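Local coordinates for protein N-acetylgalactosaminyltransferase 7 (Homo sapiens, PDB 6IWR) that is a glycosyltransferase that combines a GT-A family 2 glycosyltransferase domain with a ricin-type beta-trefoil lectin domain, at residues F511-A516 / W548-N553; H555-I560 / K564-S569. All blocks are in the same frame, centred on the assembly; numbering follows the deposited sequence.

Contact 1: residues F511-A516 / W548-N553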
ATOM      1  N   PHE A 511      20.991   2.271  -3.143  1.00 33.06           N
ATOM      2  CA  PHE A 511      20.907   2.609  -4.561  1.00 30.02           C
ATOM      3  C   PHE A 511      22.089   1.998  -5.299  1.00 26.42           C
ATOM      4  O   PHE A 511      23.072   1.560  -4.697  1.00 25.65           O
ATOM      5  CB  PHE A 511      20.856   4.121  -4.769  1.00 28.77           C
ATOM      6  CG  PHE A 511      19.660   4.770  -4.129  1.00 32.71           C
ATOM      7  CD1 PHE A 511      19.698   5.167  -2.790  1.00 30.54           C
ATOM      8  CD2 PHE A 511      18.482   4.960  -4.853  1.00 28.83           C
ATOM      9  CE1 PHE A 511      18.593   5.744  -2.199  1.00 28.90           C
ATOM     10  CE2 PHE A 511      17.377   5.534  -4.265  1.00 26.34           C
ATOM     11  CZ  PHE A 511      17.434   5.940  -2.947  1.00 31.02           C
ATOM     12  N   ARG A 512      21.973   1.933  -6.616  1.00 25.75           N
ATOM     13  CA  ARG A 512      23.109   1.560  -7.443  1.00 33.42           C
ATOM     14  C   ARG A 512      23.126   2.472  -8.657  1.00 31.84           C
ATOM     15  O   ARG A 512      22.077   2.904  -9.144  1.00 32.89           O
ATOM     16  CB  ARG A 512      23.083   0.071  -7.882  1.00 28.76           C
ATOM     17  CG  ARG A 512      21.775  -0.363  -8.490  1.00 30.87           C
ATOM     18  CD  ARG A 512      21.601  -1.860  -8.478  1.00 30.50           C
ATOM     19  NE  ARG A 512      21.257  -2.304  -9.814  1.00 38.07           N
ATOM     20  CZ  ARG A 512      20.015  -2.368 -10.288  1.00 45.51           C
ATOM     21  NH1 ARG A 512      18.966  -2.032  -9.516  1.00 36.79           N
ATOM     22  NH2 ARG A 512      19.824  -2.781 -11.540  1.00 39.60           N
ATOM     23  N   ILE A 513      24.326   2.788  -9.124  1.00 30.65           N
ATOM     24  CA  ILE A 513      24.506   3.560 -10.344  1.00 30.44           C
ATOM     25  C   ILE A 513      25.125   2.665 -11.406  1.00 31.39           C
ATOM     26  O   ILE A 513      26.123   1.977 -11.156  1.00 31.46           O
ATOM     27  CB  ILE A 513      25.360   4.820 -10.116  1.00 31.60           C
ATOM     28  CG1 ILE A 513      25.149   5.788 -11.277  1.00 32.76           C
ATOM     29  CG2 ILE A 513      26.805   4.473 -10.078  1.00 32.28           C
ATOM     30  CD1 ILE A 513      25.963   7.002 -11.157  1.00 39.66           C
ATOM     31  N   ASN A 514      24.535   2.716 -12.593  1.00 37.62           N
ATOM     32  CA  ASN A 514      24.864   1.966 -13.791  1.00 38.53           C
ATOM     33  C   ASN A 514      26.106   2.494 -14.483  1.00 36.12           C
ATOM     34  O   ASN A 514      26.427   3.679 -14.414  1.00 34.39           O
ATOM     35  CB  ASN A 514      23.738   2.118 -14.813  1.00 38.37           C
ATOM     36  CG  ASN A 514      22.954   0.914 -14.939  1.00 41.55           C
ATOM     37  OD1 ASN A 514      23.363  -0.138 -14.439  1.00 54.02           O
ATOM     38  ND2 ASN A 514      21.819   1.008 -15.623  1.00 42.10           N
ATOM     39  N   GLU A 515      26.735   1.613 -15.261  1.00 36.50           N
ATOM     40  CA  GLU A 515      27.576   2.092 -16.351  1.00 33.94           C
ATOM     41  C   GLU A 515      26.761   2.791 -17.431  1.00 36.91           C
ATOM     42  O   GLU A 515      27.340   3.480 -18.278  1.00 37.04           O
ATOM     43  CB  GLU A 515      28.363   0.957 -16.988  1.00 38.12           C
ATOM     44  CG  GLU A 515      29.546   0.472 -16.175  1.00 44.32           C
ATOM     45  CD  GLU A 515      30.371  -0.552 -16.937  1.00 52.25           C
ATOM     46  OE1 GLU A 515      29.909  -0.997 -18.016  1.00 51.43           O
ATOM     47  OE2 GLU A 515      31.479  -0.893 -16.470  1.00 54.15           O
ATOM     48  N   ALA A 516      25.436   2.622 -17.437  1.00 37.58           N
ATOM     49  CA  ALA A 516      24.576   3.341 -18.366  1.00 34.68           C
ATOM     50  C   ALA A 516      24.106   4.671 -17.800  1.00 39.27           C
ATOM     51  O   ALA A 516      23.254   5.334 -18.405  1.00 38.01           O
ATOM     52  CB  ALA A 516      23.373   2.487 -18.757  1.00 31.11           C
ATOM     53  N   TRP A 548      22.700  10.314 -14.967  1.00 31.61           N
ATOM     54  CA  TRP A 548      23.492  10.632 -13.784  1.00 29.14           C
ATOM     55  C   TRP A 548      24.931  10.191 -13.996  1.00 33.03           C
ATOM     56  O   TRP A 548      25.197   9.162 -14.621  1.00 31.77           O
ATOM     57  CB  TRP A 548      22.934   9.946 -12.502  1.00 30.15           C
ATOM     58  CG  TRP A 548      21.530  10.317 -12.167  1.00 33.79           C
ATOM     59  CD1 TRP A 548      20.402   9.615 -12.483  1.00 34.15           C
ATOM     60  CD2 TRP A 548      21.090  11.499 -11.475  1.00 32.90           C
ATOM     61  NE1 TRP A 548      19.282  10.276 -12.022  1.00 36.72           N
ATOM     62  CE2 TRP A 548      19.669  11.436 -11.399  1.00 34.14           C
ATOM     63  CE3 TRP A 548      21.754  12.596 -10.903  1.00 29.76           C
ATOM     64  CZ2 TRP A 548      18.896  12.434 -10.786  1.00 27.53           C
ATOM     65  CZ3 TRP A 548      20.989  13.592 -10.283  1.00 31.40           C
ATOM     66  CH2 TRP A 548      19.567  13.499 -10.233  1.00 34.62           C
ATOM     67  N   GLN A 549      25.864  10.980 -13.497  1.00 35.40           N
ATOM     68  CA  GLN A 549      27.229  10.502 -13.379  1.00 33.77           C
ATOM     69  C   GLN A 549      27.732  10.803 -11.980  1.00 29.73           C
ATOM     70  O   GLN A 549      27.468  11.874 -11.433  1.00 31.46           O
ATOM     71  CB  GLN A 549      28.130  11.113 -14.445  1.00 40.48           C
ATOM     72  CG  GLN A 549      28.684  12.468 -14.152  1.00 41.33           C
ATOM     73  CD  GLN A 549      29.802  12.804 -15.116  1.00 43.97           C
ATOM     74  OE1 GLN A 549      30.464  11.910 -15.639  1.00 45.54           O
ATOM     75  NE2 GLN A 549      30.013  14.093 -15.362  1.00 53.38           N
ATOM     76  N   TYR A 550      28.415   9.826 -11.397  1.00 25.78           N
ATOM     77  CA  TYR A 550      28.834   9.842 -10.002  1.00 26.93           C
ATOM     78  C   TYR A 550      30.349   9.859  -9.957  1.00 30.25           C
ATOM     79  O   TYR A 550      30.987   8.867 -10.325  1.00 32.07           O
ATOM     80  CB  TYR A 550      28.301   8.611  -9.252  1.00 26.67           C
ATOM     81  CG  TYR A 550      28.944   8.362  -7.898  1.00 25.23           C
ATOM     82  CD1 TYR A 550      29.059   9.391  -6.955  1.00 27.52           C
ATOM     83  CD2 TYR A 550      29.438   7.103  -7.560  1.00 27.25           C
ATOM     84  CE1 TYR A 550      29.656   9.175  -5.705  1.00 24.99           C
ATOM     85  CE2 TYR A 550      30.023   6.868  -6.315  1.00 28.06           C
ATOM     86  CZ  TYR A 550      30.129   7.911  -5.391  1.00 29.20           C
ATOM     87  OH  TYR A 550      30.716   7.681  -4.169  1.00 27.21           O
ATOM     88  N   PHE A 551      30.925  10.969  -9.492  1.00 26.63           N
ATOM     89  CA  PHE A 551      32.368  11.068  -9.270  1.00 30.93           C
ATOM     90  C   PHE A 551      32.650  10.799  -7.792  1.00 31.12           C
ATOM     91  O   PHE A 551      32.286  11.608  -6.929  1.00 35.85           O
ATOM     92  CB  PHE A 551      32.896  12.437  -9.701  1.00 34.04           C
ATOM     93  CG  PHE A 551      32.850  12.666 -11.197  1.00 38.10           C
ATOM     94  CD1 PHE A 551      33.086  11.622 -12.083  1.00 39.20           C
ATOM     95  CD2 PHE A 551      32.556  13.921 -11.714  1.00 39.06           C
ATOM     96  CE1 PHE A 551      33.045  11.827 -13.455  1.00 36.55           C
ATOM     97  CE2 PHE A 551      32.512  14.128 -13.073  1.00 33.44           C
ATOM     98  CZ  PHE A 551      32.762  13.077 -13.945  1.00 38.25           C
ATOM     99  N   LYS A 552      33.307   9.675  -7.496  1.00 26.82           N
ATOM    100  CA  LYS A 552      33.468   9.287  -6.095  1.00 31.24           C
ATOM    101  C   LYS A 552      34.405  10.238  -5.355  1.00 30.31           C
ATOM    102  O   LYS A 552      34.069  10.727  -4.270  1.00 31.18           O
ATOM    103  CB  LYS A 552      33.961   7.842  -5.990  1.00 25.57           C
ATOM    104  CG  LYS A 552      34.068   7.342  -4.569  1.00 24.53           C
ATOM    105  CD  LYS A 552      34.478   5.885  -4.499  1.00 26.59           C
ATOM    106  CE  LYS A 552      33.295   4.995  -4.170  1.00 28.88           C
ATOM    107  NZ  LYS A 552      32.414   5.518  -3.103  1.00 25.32           N
ATOM    108  N   ASN A 553      35.581  10.518  -5.930  1.00 31.93           N
ATOM    109  CA  ASN A 553      36.550  11.410  -5.282  1.00 31.74           C
ATOM    110  C   ASN A 553      35.999  12.830  -5.103  1.00 32.71           C
ATOM    111  O   ASN A 553      36.137  13.427  -4.030  1.00 34.45           O
ATOM    112  CB  ASN A 553      37.855  11.424  -6.085  1.00 30.52           C
ATOM    113  CG  ASN A 553      39.030  11.930  -5.278  1.00 33.16           C
ATOM    114  OD1 ASN A 553      39.387  13.106  -5.373  1.00 40.10           O
ATOM    115  ND2 ASN A 553      39.633  11.058  -4.472  1.00 26.91           N
TER

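Contact 2: residues H555-I560 / K564-S569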
ATOM      1  N   HIS A 555      32.984  13.492  -4.662  1.00 34.00           N
ATOM      2  CA  HIS A 555      31.767  13.427  -3.849  1.00 28.66           C
ATOM      3  C   HIS A 555      30.586  14.066  -4.574  1.00 31.19           C
ATOM      4  O   HIS A 555      29.775  14.751  -3.961  1.00 34.17           O
ATOM      5  CB  HIS A 555      31.977  14.111  -2.492  1.00 31.67           C
ATOM      6  CG  HIS A 555      33.116  13.556  -1.691  1.00 36.54           C
ATOM      7  ND1 HIS A 555      33.132  12.263  -1.214  1.00 39.76           N
ATOM      8  CD2 HIS A 555      34.276  14.118  -1.275  1.00 42.32           C
ATOM      9  CE1 HIS A 555      34.248  12.047  -0.542  1.00 34.23           C
ATOM     10  NE2 HIS A 555      34.959  13.160  -0.560  1.00 42.03           N
ATOM     11  N   ARG A 556      30.476  13.891  -5.890  1.00 29.57           N
ATOM     12  CA  ARG A 556      29.477  14.606  -6.667  1.00 27.04           C
ATOM     13  C   ARG A 556      28.626  13.664  -7.516  1.00 28.18           C
ATOM     14  O   ARG A 556      29.137  12.745  -8.166  1.00 28.93           O
ATOM     15  CB  ARG A 556      30.117  15.663  -7.558  1.00 27.25           C
ATOM     16  CG  ARG A 556      29.076  16.361  -8.384  1.00 26.23           C
ATOM     17  CD  ARG A 556      29.689  17.203  -9.422  1.00 34.73           C
ATOM     18  NE  ARG A 556      30.407  18.291  -8.789  1.00 39.86           N
ATOM     19  CZ  ARG A 556      31.214  19.119  -9.437  1.00 38.06           C
ATOM     20  NH1 ARG A 556      31.409  18.966 -10.750  1.00 38.81           N
ATOM     21  NH2 ARG A 556      31.829  20.088  -8.770  1.00 38.47           N
ATOM     22  N   PHE A 557      27.323  13.896  -7.475  1.00 25.69           N
ATOM     23  CA  PHE A 557      26.337  13.330  -8.371  1.00 27.43           C
ATOM     24  C   PHE A 557      25.843  14.458  -9.256  1.00 31.66           C
ATOM     25  O   PHE A 557      25.272  15.435  -8.759  1.00 34.92           O
ATOM     26  CB  PHE A 557      25.150  12.736  -7.603  1.00 25.67           C
ATOM     27  CG  PHE A 557      25.403  11.373  -7.054  1.00 28.38           C
ATOM     28  CD1 PHE A 557      25.260  10.257  -7.853  1.00 26.76           C
ATOM     29  CD2 PHE A 557      25.800  11.204  -5.739  1.00 30.10           C
ATOM     30  CE1 PHE A 557      25.508   8.998  -7.349  1.00 28.68           C
ATOM     31  CE2 PHE A 557      26.039   9.938  -5.232  1.00 24.14           C
ATOM     32  CZ  PHE A 557      25.892   8.840  -6.040  1.00 27.39           C
ATOM     33  N   THR A 558      26.055  14.337 -10.554  1.00 33.73           N
ATOM     34  CA  THR A 558      25.685  15.411 -11.450  1.00 36.01           C
ATOM     35  C   THR A 558      24.647  14.914 -12.450  1.00 32.02           C
ATOM     36  O   THR A 558      24.740  13.786 -12.947  1.00 37.51           O
ATOM     37  CB  THR A 558      26.931  16.010 -12.123  1.00 32.78           C
ATOM     38  OG1 THR A 558      26.648  16.266 -13.501  1.00 41.28           O
ATOM     39  CG2 THR A 558      28.128  15.101 -11.981  1.00 39.22           C
ATOM     40  N   HIS A 559      23.619  15.736 -12.662  1.00 34.28           N
ATOM     41  CA  HIS A 559      22.555  15.475 -13.628  1.00 38.17           C
ATOM     42  C   HIS A 559      23.026  15.876 -15.012  1.00 41.66           C
ATOM     43  O   HIS A 559      23.440  17.015 -15.226  1.00 46.73           O
ATOM     44  CB  HIS A 559      21.305  16.269 -13.265  1.00 35.26           C
ATOM     45  CG  HIS A 559      20.092  15.917 -14.069  1.00 43.20           C
ATOM     46  ND1 HIS A 559      19.390  16.849 -14.808  1.00 42.97           N
ATOM     47  CD2 HIS A 559      19.425  14.747 -14.209  1.00 37.49           C
ATOM     48  CE1 HIS A 559      18.352  16.263 -15.378  1.00 41.96           C
ATOM     49  NE2 HIS A 559      18.347  14.989 -15.029  1.00 40.99           N
ATOM     50  N   ILE A 560      22.957  14.955 -15.958  1.00 39.24           N
ATOM     51  CA  ILE A 560      23.667  15.177 -17.212  1.00 41.36           C
ATOM     52  C   ILE A 560      22.918  16.133 -18.135  1.00 44.10           C
ATOM     53  O   ILE A 560      23.541  17.031 -18.714  1.00 49.82           O
ATOM     54  CB  ILE A 560      23.941  13.854 -17.936  1.00 41.82           C
ATOM     55  CG1 ILE A 560      24.833  12.948 -17.081  1.00 35.68           C
ATOM     56  CG2 ILE A 560      24.580  14.158 -19.257  1.00 37.30           C
ATOM     57  CD1 ILE A 560      25.074  11.614 -17.697  1.00 27.84           C
ATOM     58  N   LYS A 564      23.199  20.266 -13.481  1.00 40.89           N
ATOM     59  CA  LYS A 564      23.027  20.513 -12.050  1.00 42.87           C
ATOM     60  C   LYS A 564      23.536  19.364 -11.178  1.00 43.41           C
ATOM     61  O   LYS A 564      23.671  18.216 -11.619  1.00 38.36           O
ATOM     62  CB  LYS A 564      21.552  20.812 -11.759  1.00 44.11           C
ATOM     63  CG  LYS A 564      21.074  22.126 -12.419  1.00 42.57           C
ATOM     64  CD  LYS A 564      19.594  22.342 -12.188  1.00 43.73           C
ATOM     65  CE  LYS A 564      19.091  23.652 -12.704  1.00 39.66           C
ATOM     66  NZ  LYS A 564      17.612  23.686 -12.562  1.00 62.03           N
ATOM     67  N   CYS A 565      23.848  19.709  -9.927  1.00 42.62           N
ATOM     68  CA  CYS A 565      24.384  18.819  -8.901  1.00 41.68           C
ATOM     69  C   CYS A 565      23.272  18.302  -7.975  1.00 39.79           C
ATOM     70  O   CYS A 565      22.305  19.001  -7.670  1.00 37.86           O
ATOM     71  CB  CYS A 565      25.443  19.558  -8.073  1.00 38.27           C
ATOM     72  SG  CYS A 565      27.104  19.615  -8.726  1.00 50.51           S
ATOM     73  N   LEU A 566      23.382  17.043  -7.564  1.00 38.36           N
ATOM     74  CA  LEU A 566      22.484  16.576  -6.519  1.00 31.87           C
ATOM     75  C   LEU A 566      22.706  17.438  -5.274  1.00 32.42           C
ATOM     76  O   LEU A 566      23.846  17.724  -4.902  1.00 35.72           O
ATOM     77  CB  LEU A 566      22.720  15.083  -6.244  1.00 30.95           C
ATOM     78  CG  LEU A 566      21.560  14.362  -5.531  1.00 29.94           C
ATOM     79  CD1 LEU A 566      20.244  14.657  -6.241  1.00 29.21           C
ATOM     80  CD2 LEU A 566      21.758  12.868  -5.417  1.00 25.45           C
ATOM     81  N   ASP A 567      21.626  17.909  -4.655  1.00 34.93           N
ATOM     82  CA  ASP A 567      21.730  18.799  -3.495  1.00 34.80           C
ATOM     83  C   ASP A 567      20.723  18.336  -2.454  1.00 35.22           C
ATOM     84  O   ASP A 567      19.817  17.552  -2.746  1.00 35.31           O
ATOM     85  CB  ASP A 567      21.467  20.286  -3.863  1.00 36.18           C
ATOM     86  CG  ASP A 567      22.166  21.308  -2.912  1.00 40.26           C
ATOM     87  OD1 ASP A 567      22.647  20.954  -1.797  1.00 37.44           O
ATOM     88  OD2 ASP A 567      22.232  22.500  -3.318  1.00 34.48           O
ATOM     89  N   ARG A 568      20.882  18.821  -1.232  1.00 37.16           N
ATOM     90  CA  ARG A 568      20.011  18.466  -0.120  1.00 41.52           C
ATOM     91  C   ARG A 568      19.806  19.634   0.834  1.00 41.51           C
ATOM     92  O   ARG A 568      20.614  20.535   0.864  1.00 40.44           O
ATOM     93  CB  ARG A 568      20.580  17.265   0.634  1.00 35.96           C
ATOM     94  CG  ARG A 568      21.650  17.614   1.639  1.00 34.31           C
ATOM     95  CD  ARG A 568      22.436  16.401   2.039  1.00 31.73           C
ATOM     96  NE  ARG A 568      23.651  16.783   2.720  1.00 32.98           N
ATOM     97  CZ  ARG A 568      24.859  16.625   2.218  1.00 34.46           C
ATOM     98  NH1 ARG A 568      25.014  16.091   1.031  1.00 30.84           N
ATOM     99  NH2 ARG A 568      25.911  17.005   2.904  1.00 39.07           N
ATOM    100  N   SER A 569      18.726  19.621   1.608  1.00 36.57           N
ATOM    101  CA  SER A 569      18.554  20.609   2.665  1.00 41.67           C
ATOM    102  C   SER A 569      18.938  20.188   4.078  1.00 46.00           C
ATOM    103  O   SER A 569      19.478  20.978   4.823  1.00 60.22           O
ATOM    104  CB  SER A 569      17.146  21.163   2.687  1.00 41.57           C
ATOM    105  OG  SER A 569      17.028  22.105   3.724  1.00 38.69           O
TER

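Contact 1: residues F511-A516 / W548-N553
Ile513 reaches from strand 511-514 to the backbone and inner side chains of strand 548-551, which runs across it at 103° with the axes 7.9 Å apart. Its CB heads for the other strand. Beyond it CG1 lies anti to the backbone N (chi1 -162°) and the chain stays extended, so the side chain is at full stretch when it arrives. The tip, CD1, does nearly all the touching: it lies 3.4 Å from Tyr550 CB. The same methyl is 3.7 Å from Tyr550 N, and Trp548 CB makes a looser contact with it. The shorter branch, CG2, approaches the Tyr550 ring obliquely. A beta-branched isoleucine suits this place, offering one long arm for the backbone and a second methyl for the ring. Both aromatic side chains lead away at their ends. Trp548 NE1 donates to the carbonyl oxygen of Leu526, while Tyr550 OH accepts a bond from Lys552 NZ at 2.9 Å, and that ammonium also pairs with Asp473. With the polar groups occupied elsewhere, the two strands meet here through buried apolar packing alone, which fixes spacing by shape and not by directed bonds.

Contact 2: residues H555-I560 / K564-S569
Phe557 and Leu566 form the tight part of this contact, where backbone and side chains close together. Leu566 N donates to Phe557 O at 2.8 Å in an almost straight bond (176°), and His559 N donates to Lys564 O at 2.7 Å. The two bonds flank Thr558 and Cys565, a non-hydrogen-bonded pair and a single bridge, beyond which the strands diverge. On the buried side Phe557 CB rests 3.6 Å from Leu566 CB. With chi1 at -160° the isobutyl group of Leu566 swings away from the backbone N, and CD2 comes obliquely to the Phe557 ring; a branched aliphatic residue fits beside a phenyl group whose ring also stacks on Tyr550. Of the His559 side chain, CB comes 3.5 Å from Lys564 O, and the imidazole is held by Glu547 and Ser562.

The other side is looser. Thr558 and Arg556 are partly exposed, and the Arg556 chain bends at chi3, passing its CD and NE alongside Cys565 SG, each at 3.6 Å. That sulfur is bonded to Cys580 in a disulfide, against which the arginine chain can pack. Lys564 runs outward, its long chain fully extended. Cys565, Leu566 and Asp567 make up the Cys-Leu-Asp sequence, and Leu566 O accepts from Trp589 of the Gln-Lys-Trp sequence: the paired signatures of a ricin-type beta-trefoil repeat.

In the fold
Both contacts lie within the ricin-type beta-trefoil domain, their centres about 11 Å apart and on the same side of the chain's centre. They follow in series: contact 1 closes at 548-553 before contact 2 opens at 555-560. The join is the two-stranded antiparallel sheet of 548-551 and 556-559, with probable backbone hydrogen bonds such as Phe551 N to Arg556 O at 2.8 Å, and a G1 bulge where His555 and Arg556 face Phe551. Contact 1 ties this hairpin to the sheet that contains strand 511-514, and contact 2 to the hairpin of 565-568 and 575-578. Together they join the 548-559 hairpin to two of its neighbours within the beta-trefoil domain.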